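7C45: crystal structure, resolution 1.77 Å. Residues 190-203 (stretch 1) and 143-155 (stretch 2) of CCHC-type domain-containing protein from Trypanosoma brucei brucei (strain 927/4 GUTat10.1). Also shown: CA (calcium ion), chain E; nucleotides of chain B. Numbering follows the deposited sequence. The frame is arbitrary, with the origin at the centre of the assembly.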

# COMPACT_ATOMS: atom_id res chain seq x y z
N GLY A 190 7.16 -3.45 -8.43
CA GLY A 190 5.87 -4.14 -8.41
C GLY A 190 4.82 -3.43 -7.57
O GLY A 190 3.67 -3.30 -7.99
N ASP A 191 5.19 -2.98 -6.37
CA ASP A 191 4.15 -2.50 -5.46
C ASP A 191 3.40 -1.29 -5.99
O ASP A 191 2.18 -1.19 -5.79
CB ASP A 191 4.73 -2.18 -4.09
CG ASP A 191 5.07 -3.42 -3.29
OD1 ASP A 191 4.57 -4.51 -3.62
OD2 ASP A 191 5.83 -3.29 -2.32
N VAL A 192 4.09 -0.33 -6.63
CA VAL A 192 3.37 0.88 -7.02
C VAL A 192 2.40 0.59 -8.16
O VAL A 192 1.36 1.24 -8.26
CB VAL A 192 4.30 2.04 -7.40
CG1 VAL A 192 4.91 2.67 -6.12
CG2 VAL A 192 5.37 1.61 -8.41
N ARG A 193 2.71 -0.38 -9.03
CA ARG A 193 1.72 -0.83 -10.01
C ARG A 193 0.47 -1.32 -9.30
O ARG A 193 -0.66 -0.97 -9.66
CB ARG A 193 2.27 -1.95 -10.89
CG ARG A 193 3.41 -1.58 -11.82
CD ARG A 193 3.61 -2.71 -12.83
NE ARG A 193 4.87 -2.61 -13.54
CZ ARG A 193 5.95 -3.32 -13.24
NH1 ARG A 193 5.96 -4.17 -12.22
NH2 ARG A 193 7.06 -3.15 -13.94
N HIS A 194 0.66 -2.16 -8.28
CA HIS A 194 -0.46 -2.70 -7.52
C HIS A 194 -1.22 -1.61 -6.78
O HIS A 194 -2.44 -1.64 -6.70
CB HIS A 194 0.05 -3.74 -6.53
CG HIS A 194 0.70 -4.90 -7.19
ND1 HIS A 194 0.29 -5.39 -8.41
CD2 HIS A 194 1.74 -5.67 -6.81
CE1 HIS A 194 1.05 -6.42 -8.75
NE2 HIS A 194 1.94 -6.61 -7.80
N ILE A 195 -0.50 -0.63 -6.24
CA ILE A 195 -1.16 0.48 -5.56
C ILE A 195 -2.04 1.25 -6.53
O ILE A 195 -3.18 1.60 -6.20
CB ILE A 195 -0.11 1.39 -4.90
CG1 ILE A 195 0.52 0.64 -3.73
CG2 ILE A 195 -0.77 2.67 -4.42
CD1 ILE A 195 1.79 1.31 -3.12
N LEU A 196 -1.51 1.57 -7.71
CA LEU A 196 -2.30 2.38 -8.63
C LEU A 196 -3.52 1.60 -9.11
O LEU A 196 -4.63 2.14 -9.17
CB LEU A 196 -1.43 2.85 -9.81
CG LEU A 196 -2.06 3.84 -10.79
CD1 LEU A 196 -2.33 5.17 -10.11
CD2 LEU A 196 -1.22 4.04 -12.05
N LEU A 197 -3.36 0.32 -9.39
CA LEU A 197 -4.52 -0.43 -9.86
C LEU A 197 -5.54 -0.61 -8.73
O LEU A 197 -6.75 -0.56 -8.98
CB LEU A 197 -4.10 -1.76 -10.46
CG LEU A 197 -3.70 -2.99 -9.65
CD1 LEU A 197 -4.91 -3.82 -9.22
CD2 LEU A 197 -2.73 -3.82 -10.46
N LEU A 198 -5.06 -0.79 -7.49
CA LEU A 198 -5.98 -0.91 -6.37
C LEU A 198 -6.79 0.35 -6.17
O LEU A 198 -7.95 0.28 -5.72
CB LEU A 198 -5.21 -1.21 -5.08
CG LEU A 198 -4.81 -2.69 -4.96
CD1 LEU A 198 -3.84 -2.89 -3.80
CD2 LEU A 198 -6.04 -3.59 -4.82
N SER A 199 -6.20 1.52 -6.45
CA SER A 199 -6.94 2.77 -6.30
C SER A 199 -8.14 2.81 -7.23
O SER A 199 -9.15 3.43 -6.91
CB SER A 199 -6.04 3.98 -6.57
OG SER A 199 -5.68 4.03 -7.94
N ASN A 200 -8.06 2.12 -8.37
CA ASN A 200 -9.19 2.08 -9.30
C ASN A 200 -10.37 1.35 -8.70
O ASN A 200 -11.53 1.64 -9.04
CB ASN A 200 -8.79 1.42 -10.61
CG ASN A 200 -7.93 2.32 -11.49
OD1 ASN A 200 -7.96 3.55 -11.36
ND2 ASN A 200 -7.16 1.71 -12.39
N TYR A 201 -10.11 0.39 -7.82
CA TYR A 201 -11.19 -0.36 -7.21
C TYR A 201 -11.73 0.33 -5.97
O TYR A 201 -12.92 0.22 -5.68
CB TYR A 201 -10.71 -1.75 -6.82
CG TYR A 201 -10.43 -2.67 -7.98
CD1 TYR A 201 -9.20 -2.67 -8.64
CD2 TYR A 201 -11.40 -3.56 -8.42
CE1 TYR A 201 -8.95 -3.51 -9.68
CE2 TYR A 201 -11.16 -4.40 -9.47
CZ TYR A 201 -9.94 -4.39 -10.08
OH TYR A 201 -9.71 -5.24 -11.12
N LEU A 202 -10.87 1.04 -5.22
CA LEU A 202 -11.23 1.54 -3.91
C LEU A 202 -11.66 2.99 -3.91
O LEU A 202 -12.47 3.39 -3.07
CB LEU A 202 -10.06 1.35 -2.94
CG LEU A 202 -9.74 -0.11 -2.57
CD1 LEU A 202 -8.42 -0.25 -1.79
CD2 LEU A 202 -10.90 -0.73 -1.79
N VAL A 203 -11.15 3.79 -4.85
CA VAL A 203 -11.35 5.23 -4.87
C VAL A 203 -12.39 5.56 -5.93
O VAL A 203 -12.32 5.04 -7.06
CB VAL A 203 -10.02 5.96 -5.15
CG1 VAL A 203 -10.20 7.46 -5.02
CG2 VAL A 203 -8.97 5.47 -4.21
CA CA E . 7.95 -2.17 -2.04
P U B 6 -4.36 -17.56 8.08
OP1 U B 6 -3.21 -18.47 8.15
OP2 U B 6 -4.84 -16.88 9.30
O5' U B 6 -4.04 -16.40 7.04
C5' U B 6 -3.64 -16.69 5.72
C4' U B 6 -2.93 -15.51 5.10
O4' U B 6 -3.89 -14.45 4.87
C3' U B 6 -1.83 -14.89 5.96
O3' U B 6 -0.85 -14.35 5.09
C2' U B 6 -2.55 -13.74 6.66
O2' U B 6 -1.73 -12.68 7.09
C1' U B 6 -3.49 -13.28 5.56
N1 U B 6 -4.69 -12.61 6.06
C2 U B 6 -4.75 -11.25 5.90
O2 U B 6 -3.86 -10.60 5.37
N3 U B 6 -5.90 -10.66 6.35
C4 U B 6 -6.95 -11.29 6.96
O4 U B 6 -7.92 -10.61 7.32
C5 U B 6 -6.80 -12.71 7.10
C6 U B 6 -5.70 -13.32 6.67
P U B 9 3.07 -5.51 4.13
OP1 U B 9 2.39 -5.39 2.82
OP2 U B 9 3.73 -6.79 4.50
O5' U B 9 4.11 -4.34 4.37
C5' U B 9 3.97 -3.07 3.74
C4' U B 9 5.03 -2.06 4.16
O4' U B 9 5.14 -1.97 5.60
C3' U B 9 6.46 -2.31 3.71
O3' U B 9 6.67 -1.98 2.36
C2' U B 9 7.27 -1.47 4.69
O2' U B 9 7.25 -0.09 4.33
C1' U B 9 6.46 -1.64 5.97
N1 U B 9 7.00 -2.72 6.81
C2 U B 9 8.16 -2.48 7.54
O2 U B 9 8.76 -1.42 7.52
N3 U B 9 8.61 -3.52 8.30
C4 U B 9 8.03 -4.77 8.41
O4 U B 9 8.56 -5.61 9.13
C5 U B 9 6.85 -4.95 7.62
C6 U B 9 6.37 -3.95 6.86
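Stretch 2 143-155: GMGYVLKSVAGLT

The centre of this contact is Leu198, whose side chain sits as a knob in a hole formed by Met144, Val147, Leu148 and Val151. Its CA-to-CB bond points sideways, but the m, t rotamer brings the branched end closer: Leu198 CG lies 3.8 Å from Leu148 CD2, and Leu198 CD2 lies 3.8 Å from Val151 CG1. The hole exists because stretch 2 is helical from Met144 to Ala152, so residues three and four apart share one face. Its axis runs in the same general direction as that of helix 190-202, crossing at 38° with a closest approach of 10.1 Å.

Met144, the first residue of its helix, is a knob in turn. Its long, flexible side chain fills the space among Asp191, His194, Ile195 and Leu198, with Met144 CE 3.8 Å from Ile195 CG1 and Met144 SD 3.8 Å from Leu198 CD1. Toward the other end, Val151 CG1 packs tightly on Tyr201 CB at 3.4 Å, and the compact methyl of Ala152 lies over one face of the Tyr201 ring, with Ala152 CB 3.6 Å from Tyr201 CE1. Leu148 CD1 similarly covers a face of the His194 ring, 3.5 Å from His194 CG.

Gly153 ends the helix with a positive phi, a conformation that favours glycine. The chain then turns into an extended segment, from which Leu154 CD1 reaches Leu197 CD1 at 4.0 Å, adding one more apolar contact beyond the helix.

No hydrogen bond joins the stretches, as expected of so apolar a surface. Polarity appears at the edge, where Asp191 OD1 comes no closer than 4.3 Å to Met144 CG while Asp191 OD2 binds the calcium ion at 2.4 Å. At the start of helix 144-152, where the first amides have no carbonyl a turn earlier in the helix, Met144 N donates to OP1 of U9 in chain B at 3.3 Å.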

# COMPACT_ATOMS: atom_id res chain seq x y z
N GLY A 143 -1.62 -7.62 4.37
CA GLY A 143 -0.52 -7.41 3.45
C GLY A 143 -1.02 -7.22 2.03
O GLY A 143 -2.16 -7.49 1.69
N MET A 144 -0.11 -6.75 1.18
CA MET A 144 -0.45 -6.43 -0.20
C MET A 144 -1.05 -7.63 -0.94
O MET A 144 -1.98 -7.47 -1.73
CB MET A 144 0.81 -5.94 -0.91
CG MET A 144 0.68 -5.70 -2.38
SD MET A 144 -0.42 -4.35 -2.81
CE MET A 144 0.69 -2.96 -2.57
N GLY A 145 -0.51 -8.82 -0.71
CA GLY A 145 -1.02 -9.98 -1.43
C GLY A 145 -2.48 -10.27 -1.13
O GLY A 145 -3.28 -10.50 -2.03
N TYR A 146 -2.82 -10.25 0.16
CA TYR A 146 -4.20 -10.46 0.59
C TYR A 146 -5.13 -9.38 0.07
O TYR A 146 -6.26 -9.66 -0.37
CB TYR A 146 -4.25 -10.51 2.12
CG TYR A 146 -5.62 -10.86 2.67
CD1 TYR A 146 -6.59 -9.89 2.84
CD2 TYR A 146 -5.93 -12.16 3.01
CE1 TYR A 146 -7.84 -10.22 3.33
CE2 TYR A 146 -7.16 -12.50 3.51
CZ TYR A 146 -8.11 -11.52 3.68
OH TYR A 146 -9.35 -11.85 4.17
N VAL A 147 -4.70 -8.12 0.13
CA VAL A 147 -5.57 -7.05 -0.35
C VAL A 147 -5.75 -7.16 -1.85
O VAL A 147 -6.85 -6.96 -2.36
CB VAL A 147 -5.02 -5.67 0.05
CG1 VAL A 147 -5.93 -4.59 -0.54
CG2 VAL A 147 -4.93 -5.57 1.52
N LEU A 148 -4.67 -7.47 -2.57
CA LEU A 148 -4.79 -7.61 -4.01
C LEU A 148 -5.83 -8.67 -4.38
O LEU A 148 -6.69 -8.43 -5.24
CB LEU A 148 -3.42 -7.94 -4.61
CG LEU A 148 -2.59 -6.75 -5.04
CD1 LEU A 148 -1.24 -7.24 -5.51
CD2 LEU A 148 -3.31 -5.97 -6.15
N LYS A 149 -5.79 -9.82 -3.71
CA LYS A 149 -6.70 -10.92 -4.01
C LYS A 149 -8.14 -10.56 -3.66
O LYS A 149 -9.06 -10.78 -4.46
CB LYS A 149 -6.25 -12.17 -3.26
CG LYS A 149 -7.07 -13.43 -3.50
CD LYS A 149 -6.24 -14.65 -3.11
CE LYS A 149 -7.05 -15.71 -2.37
NZ LYS A 149 -8.18 -16.21 -3.18
N SER A 150 -8.34 -10.00 -2.48
CA SER A 150 -9.70 -9.69 -2.05
C SER A 150 -10.30 -8.55 -2.85
O SER A 150 -11.50 -8.56 -3.14
CB SER A 150 -9.72 -9.38 -0.56
OG SER A 150 -10.96 -8.82 -0.21
N VAL A 151 -9.51 -7.54 -3.22
CA VAL A 151 -10.07 -6.38 -3.90
C VAL A 151 -10.09 -6.55 -5.41
O VAL A 151 -11.09 -6.22 -6.06
CB VAL A 151 -9.30 -5.10 -3.51
CG1 VAL A 151 -9.76 -3.97 -4.37
CG2 VAL A 151 -9.51 -4.78 -2.03
N ALA A 152 -9.02 -7.04 -6.02
CA ALA A 152 -8.93 -7.10 -7.47
C ALA A 152 -8.96 -8.52 -8.02
O ALA A 152 -8.91 -8.70 -9.24
CB ALA A 152 -7.65 -6.40 -7.95
N GLY A 153 -9.03 -9.53 -7.16
CA GLY A 153 -9.00 -10.90 -7.63
C GLY A 153 -7.66 -11.34 -8.16
O GLY A 153 -7.58 -12.38 -8.81
N LEU A 154 -6.61 -10.59 -7.89
CA LEU A 154 -5.29 -10.84 -8.46
C LEU A 154 -4.40 -11.61 -7.50
O LEU A 154 -4.38 -11.33 -6.30
CB LEU A 154 -4.59 -9.53 -8.82
CG LEU A 154 -4.93 -8.96 -10.19
CD1 LEU A 154 -4.26 -7.62 -10.40
CD2 LEU A 154 -4.52 -9.94 -11.27
N THR A 155 -3.64 -12.55 -8.05
CA THR A 155 -2.57 -13.24 -7.34
C THR A 155 -1.27 -12.88 -8.05
O THR A 155 -1.08 -13.26 -9.21
CB THR A 155 -2.81 -14.75 -7.32
OG1 THR A 155 -4.00 -15.03 -6.58
CG2 THR A 155 -1.63 -15.46 -6.67
O HOH W 1 7.81 -3.31 -4.67
O HOH W 2 8.82 -4.49 -2.12